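Local coordinates for protein MIP07328p (Drosophila melanogaster, PDB 6FKK) that probably acts as a repulsive axon guidance cue, a semaphorin thought to bind its receptor through its extracellular beta-propeller domain, at residues I201-Y206 with S274-S279; S283-V288 with F304-I309. All blocks are in the same frame, centred on the assembly; numbering follows the deposited sequence.

How the contacts relate
Contact 1 lies at the surface of the Sema domain and contact 2 is buried within it, their centres about 8 Å apart. Contact 1 joins residues 201-206 to 274-279 mainly through side chains, with an isoleucine pair beside a long salt bridge and no hydrogen bond across. Contact 2 pairs strand 283-288 with the end of strand 298-305 and the start of the helix that follows, by backbone hydrogen bonds, and Ile285, Val306 and Ile309 pack together. Strands 265-279 and 282-290 are sheet neighbours, so the contacts meet: Ile276 packs on Ile285, and Ser283 OG probably bonds Arg203 NH2. The surface contact thus adds a charged pair to its apolar packing, while the buried one rests on backbone bonds and aliphatic side chains.

Contact 1 (I201-Y206 with S274-S279); sequences IERNGY and SPIVES
Two side chains from strand 196-203, Ile201 and Arg203, close on Ile276 from different directions, joining two strands of the Sema beta-propeller domain that are not sheet neighbours. Ile201 holds CG2 anti to its backbone N, and this methyl meets Ile276 CG1 at 3.5 Å as the two branched chains cross obliquely. Ile276 CD1 also touches that methyl and lies 3.7 Å from Arg203 CD, where the arginine's methylene chain crosses the isoleucine at about a right angle. A beta-branched isoleucine suits this place because it offers CG1 and CD1 to the one neighbour and CD1 and CG2 to the other. Arg203 leaves its backbone with CG anti to N (chi1 178°), then bends at chi2 (76°) and carries its guanidinium out past the isoleucine. There it meets Glu278 tip to tip: OE2 lies at the guanidinium edge, in its plane, and the guanidinium and carboxylate planes are 12° apart, nearly coplanar. At 3.6 Å from Arg203 NH1 to Glu278 OE2 the salt bridge is long, so it probably steers by charge more than it grips. The stronger polar partner of Arg203 is Ser283, whose OG bonds NH2. Among the neighbouring elements, Arg203 and Ile276 both touch Val306 of helix 306-312, while Ile276 also rests on Ser283 and Ile285 of strand 282-290.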
loop_
_atom_site.group_PDB
_atom_site.type_symbol
_atom_site.label_atom_id
_atom_site.label_comp_id
_atom_site.label_asym_id
_atom_site.label_seq_id
_atom_site.Cartn_x
_atom_site.Cartn_y
_atom_site.Cartn_z
ATOM N N ILE A 201 3.512 -6.002 -5.006
ATOM C CA ILE A 201 2.362 -6.763 -5.480
ATOM C C ILE A 201 2.815 -7.708 -6.584
ATOM O O ILE A 201 3.544 -7.301 -7.496
ATOM C CB ILE A 201 1.236 -5.850 -6.001
ATOM C CG1 ILE A 201 0.928 -4.726 -5.007
ATOM C CG2 ILE A 201 -0.008 -6.672 -6.265
ATOM C CD1 ILE A 201 0.206 -5.187 -3.761
ATOM N N GLU A 202 2.373 -8.960 -6.508
ATOM C CA GLU A 202 2.588 -9.933 -7.569
ATOM C C GLU A 202 1.461 -9.833 -8.590
ATOM O O GLU A 202 0.290 -9.695 -8.223
ATOM C CB GLU A 202 2.650 -11.349 -6.990
ATOM C CG GLU A 202 2.764 -12.457 -8.027
ATOM C CD GLU A 202 2.423 -13.825 -7.461
ATOM O OE1 GLU A 202 2.038 -13.900 -6.274
ATOM O OE2 GLU A 202 2.538 -14.824 -8.203
ATOM N N ARG A 203 1.816 -9.902 -9.873
ATOM C CA ARG A 203 0.814 -9.761 -10.929
ATOM C C ARG A 203 1.367 -10.287 -12.245
ATOM O O ARG A 203 2.392 -9.792 -12.726
ATOM C CB ARG A 203 0.389 -8.301 -11.078
ATOM C CG ARG A 203 -0.623 -8.050 -12.184
ATOM C CD ARG A 203 -2.019 -8.488 -11.779
ATOM N NE ARG A 203 -3.018 -8.070 -12.758
ATOM C CZ ARG A 203 -4.328 -8.084 -12.540
ATOM N NH1 ARG A 203 -4.801 -8.491 -11.370
ATOM N NH2 ARG A 203 -5.164 -7.686 -13.490
ATOM N N ASN A 204 0.687 -11.286 -12.816
ATOM C CA ASN A 204 0.873 -11.708 -14.208
ATOM C C ASN A 204 2.331 -12.041 -14.521
ATOM O O ASN A 204 2.892 -11.603 -15.528
ATOM C CB ASN A 204 0.341 -10.644 -15.171
ATOM C CG ASN A 204 -1.169 -10.518 -15.128
ATOM O OD1 ASN A 204 -1.872 -11.468 -14.787
ATOM N ND2 ASN A 204 -1.676 -9.342 -15.483
ATOM N N GLY A 205 2.946 -12.836 -13.654
ATOM C CA GLY A 205 4.322 -13.224 -13.862
ATOM C C GLY A 205 5.347 -12.176 -13.493
ATOM O O GLY A 205 6.549 -12.443 -13.605
ATOM N N TYR A 206 4.914 -10.994 -13.063
ATOM C CA TYR A 206 5.803 -9.952 -12.575
ATOM C C TYR A 206 5.653 -9.804 -11.066
ATOM O O TYR A 206 4.704 -10.305 -10.454
ATOM C CB TYR A 206 5.510 -8.605 -13.251
ATOM C CG TYR A 206 5.591 -8.613 -14.759
ATOM C CD1 TYR A 206 6.814 -8.512 -15.408
ATOM C CD2 TYR A 206 4.441 -8.700 -15.535
ATOM C CE1 TYR A 206 6.892 -8.512 -16.788
ATOM C CE2 TYR A 206 4.509 -8.703 -16.918
ATOM C CZ TYR A 206 5.738 -8.609 -17.538
ATOM O OH TYR A 206 5.818 -8.610 -18.912
ATOM N N SER A 274 -2.814 0.016 -1.506
ATOM C CA SER A 274 -3.741 -1.052 -1.189
ATOM C C SER A 274 -3.448 -2.265 -2.056
ATOM O O SER A 274 -2.736 -2.166 -3.059
ATOM C CB SER A 274 -5.181 -0.585 -1.419
ATOM O OG SER A 274 -5.431 -0.392 -2.801
ATOM N N PRO A 275 -3.969 -3.439 -1.697
ATOM C CA PRO A 275 -3.873 -4.588 -2.606
ATOM C C PRO A 275 -4.604 -4.301 -3.907
ATOM O O PRO A 275 -5.361 -3.334 -4.029
ATOM C CB PRO A 275 -4.540 -5.725 -1.825
ATOM C CG PRO A 275 -4.458 -5.307 -0.399
ATOM C CD PRO A 275 -4.564 -3.812 -0.402
ATOM N N ILE A 276 -4.369 -5.159 -4.902
ATOM C CA ILE A 276 -5.064 -4.997 -6.172
ATOM C C ILE A 276 -6.557 -5.177 -5.953
ATOM O O ILE A 276 -7.009 -6.197 -5.418
ATOM C CB ILE A 276 -4.529 -5.983 -7.220
ATOM C CG1 ILE A 276 -3.100 -5.615 -7.613
ATOM C CG2 ILE A 276 -5.424 -5.981 -8.450
ATOM C CD1 ILE A 276 -2.568 -6.422 -8.776
ATOM N N VAL A 277 -7.330 -4.173 -6.354
ATOM C CA VAL A 277 -8.779 -4.166 -6.199
ATOM C C VAL A 277 -9.416 -4.515 -7.535
ATOM O O VAL A 277 -8.987 -4.023 -8.588
ATOM C CB VAL A 277 -9.266 -2.797 -5.686
ATOM C CG1 VAL A 277 -10.776 -2.694 -5.773
ATOM C CG2 VAL A 277 -8.800 -2.575 -4.258
ATOM N N GLU A 278 -10.433 -5.370 -7.500
ATOM C CA GLU A 278 -11.156 -5.779 -8.701
ATOM C C GLU A 278 -12.464 -4.996 -8.759
ATOM O O GLU A 278 -13.438 -5.341 -8.084
ATOM C CB GLU A 278 -11.399 -7.285 -8.702
ATOM C CG GLU A 278 -10.127 -8.119 -8.744
ATOM C CD GLU A 278 -9.359 -7.965 -10.047
ATOM O OE1 GLU A 278 -9.967 -7.565 -11.064
ATOM O OE2 GLU A 278 -8.142 -8.248 -10.054
ATOM N N SER A 279 -12.481 -3.936 -9.561
ATOM C CA SER A 279 -13.666 -3.101 -9.755
ATOM C C SER A 279 -14.163 -3.361 -11.174
ATOM O O SER A 279 -13.705 -2.737 -12.134
ATOM C CB SER A 279 -13.355 -1.618 -9.523
ATOM O OG SER A 279 -12.825 -1.390 -8.228
#

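Contact 2 (S283-V288 with F304-I309); sequences SLIYAV and FNVDDI
An antiparallel beta hairpin of the Sema propeller domain, formed by strands 282-290 and 298-305, runs directly into helix 306-312 here. Ile285 and Phe304 form a hydrogen-bonded pair, with each N donating to the other's O at 2.9 Å. Leu284 and Asn305 follow as a non-hydrogen-bonded pair, their side chains on the sheet face opposite to Ile285 and Phe304. Ser283 O then takes the N-H of Val306, the first residue of the helix, in an almost straight bond (177°), so the strand pairing carries on into the first turn. Asn305 is the N-cap: its OD1 accepts Asp307 N at 3.0 Å from above the amide plane, a role its short polar side chain fits. An alanine here removes OD1, and losing that capping bond to Asp307 N would probably loosen the start of the helix. Aliphatic residues suit the face that carries Ile285, where Ile285 CG1 crosses Val306 CG2 obliquely at 4.0 Å and Ile285 CD1 approaches Ile309 CD1; Phe210 of strand 206-214 touches both isoleucines. Val306 has CG1 anti to its backbone N, which leaves CG2 beside that N and 3.8 Å from Ser283 CB.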
loop_
_atom_site.group_PDB
_atom_site.type_symbol
_atom_site.label_atom_id
_atom_site.label_comp_id
_atom_site.label_asym_id
_atom_site.label_seq_id
_atom_site.Cartn_x
_atom_site.Cartn_y
_atom_site.Cartn_z
ATOM N N SER A 283 -8.632 -3.800 -12.945
ATOM C CA SER A 283 -7.828 -4.074 -11.761
ATOM C C SER A 283 -7.168 -2.774 -11.319
ATOM O O SER A 283 -6.422 -2.161 -12.090
ATOM C CB SER A 283 -6.776 -5.145 -12.050
ATOM O OG SER A 283 -7.361 -6.295 -12.637
ATOM N N LEU A 284 -7.440 -2.359 -10.084
ATOM C CA LEU A 284 -7.033 -1.054 -9.589
ATOM C C LEU A 284 -6.099 -1.189 -8.395
ATOM O O LEU A 284 -6.161 -2.162 -7.637
ATOM C CB LEU A 284 -8.249 -0.215 -9.184
ATOM C CG LEU A 284 -8.799 0.785 -10.202
ATOM C CD1 LEU A 284 -8.983 0.146 -11.574
ATOM C CD2 LEU A 284 -10.111 1.371 -9.697
ATOM N N ILE A 285 -5.232 -0.191 -8.237
ATOM C CA ILE A 285 -4.381 -0.042 -7.064
ATOM C C ILE A 285 -4.563 1.378 -6.547
ATOM O O ILE A 285 -4.257 2.343 -7.257
ATOM C CB ILE A 285 -2.899 -0.318 -7.373
ATOM C CG1 ILE A 285 -2.677 -1.800 -7.686
ATOM C CG2 ILE A 285 -2.024 0.113 -6.208
ATOM C CD1 ILE A 285 -1.221 -2.163 -7.899
ATOM N N TYR A 286 -5.075 1.505 -5.327
ATOM C CA TYR A 286 -5.258 2.804 -4.698
ATOM C C TYR A 286 -4.034 3.151 -3.862
ATOM O O TYR A 286 -3.513 2.309 -3.125
ATOM C CB TYR A 286 -6.512 2.810 -3.823
ATOM C CG TYR A 286 -7.805 2.623 -4.585
ATOM C CD1 TYR A 286 -8.241 1.359 -4.954
ATOM C CD2 TYR A 286 -8.595 3.712 -4.926
ATOM C CE1 TYR A 286 -9.425 1.184 -5.645
ATOM C CE2 TYR A 286 -9.779 3.546 -5.618
ATOM C CZ TYR A 286 -10.189 2.282 -5.974
ATOM O OH TYR A 286 -11.368 2.113 -6.662
ATOM N N ALA A 287 -3.581 4.396 -3.980
ATOM C CA ALA A 287 -2.378 4.840 -3.293
ATOM C C ALA A 287 -2.607 6.204 -2.665
ATOM O O ALA A 287 -3.456 6.983 -3.109
ATOM C CB ALA A 287 -1.177 4.895 -4.243
ATOM N N VAL A 288 -1.826 6.486 -1.625
ATOM C CA VAL A 288 -1.877 7.748 -0.898
ATOM C C VAL A 288 -0.592 8.515 -1.170
ATOM O O VAL A 288 0.507 7.965 -1.029
ATOM C CB VAL A 288 -2.071 7.517 0.609
ATOM C CG1 VAL A 288 -1.847 8.806 1.372
ATOM C CG2 VAL A 288 -3.459 6.970 0.877
ATOM N N PHE A 304 -4.654 3.739 -9.730
ATOM C CA PHE A 304 -3.943 3.420 -10.958
ATOM C C PHE A 304 -4.437 2.093 -11.508
ATOM O O PHE A 304 -4.647 1.138 -10.754
ATOM C CB PHE A 304 -2.435 3.364 -10.721
ATOM C CG PHE A 304 -1.836 4.684 -10.337
ATOM C CD1 PHE A 304 -1.762 5.068 -9.008
ATOM C CD2 PHE A 304 -1.347 5.541 -11.306
ATOM C CE1 PHE A 304 -1.209 6.285 -8.654
ATOM C CE2 PHE A 304 -0.792 6.756 -10.960
ATOM C CZ PHE A 304 -0.723 7.129 -9.632
ATOM N N ASN A 305 -4.625 2.040 -12.826
ATOM C CA ASN A 305 -5.040 0.813 -13.490
ATOM C C ASN A 305 -3.820 -0.071 -13.724
ATOM O O ASN A 305 -2.806 0.387 -14.260
ATOM C CB ASN A 305 -5.738 1.134 -14.813
ATOM C CG ASN A 305 -6.493 -0.054 -15.389
ATOM O OD1 ASN A 305 -6.099 -1.207 -15.212
ATOM N ND2 ASN A 305 -7.586 0.227 -16.090
ATOM N N VAL A 306 -3.920 -1.338 -13.310
ATOM C CA VAL A 306 -2.798 -2.263 -13.455
ATOM C C VAL A 306 -2.436 -2.447 -14.921
ATOM O O VAL A 306 -1.262 -2.638 -15.262
ATOM C CB VAL A 306 -3.129 -3.606 -12.773
ATOM C CG1 VAL A 306 -1.980 -4.596 -12.933
ATOM C CG2 VAL A 306 -3.441 -3.381 -11.303
ATOM N N ASP A 307 -3.426 -2.379 -15.812
ATOM C CA ASP A 307 -3.137 -2.465 -17.239
ATOM C C ASP A 307 -2.388 -1.233 -17.733
ATOM O O ASP A 307 -1.611 -1.325 -18.690
ATOM C CB ASP A 307 -4.435 -2.658 -18.024
ATOM C CG ASP A 307 -5.148 -3.953 -17.664
ATOM O OD1 ASP A 307 -4.464 -4.988 -17.503
ATOM O OD2 ASP A 307 -6.390 -3.933 -17.539
ATOM N N ASP A 308 -2.603 -0.077 -17.098
ATOM C CA ASP A 308 -1.840 1.117 -17.446
ATOM C C ASP A 308 -0.428 1.072 -16.878
ATOM O O ASP A 308 0.503 1.595 -17.502
ATOM C CB ASP A 308 -2.558 2.375 -16.953
ATOM C CG ASP A 308 -3.767 2.726 -17.798
ATOM O OD1 ASP A 308 -3.805 2.319 -18.978
ATOM O OD2 ASP A 308 -4.676 3.415 -17.281
ATOM N N ILE A 309 -0.251 0.464 -15.705
ATOM C CA ILE A 309 1.088 0.313 -15.143
ATOM C C ILE A 309 1.933 -0.584 -16.036
ATOM O O ILE A 309 3.060 -0.238 -16.408
ATOM C CB ILE A 309 1.011 -0.235 -13.708
ATOM C CG1 ILE A 309 0.269 0.749 -12.806
ATOM C CG2 ILE A 309 2.404 -0.514 -13.176
ATOM C CD1 ILE A 309 0.129 0.276 -11.381
#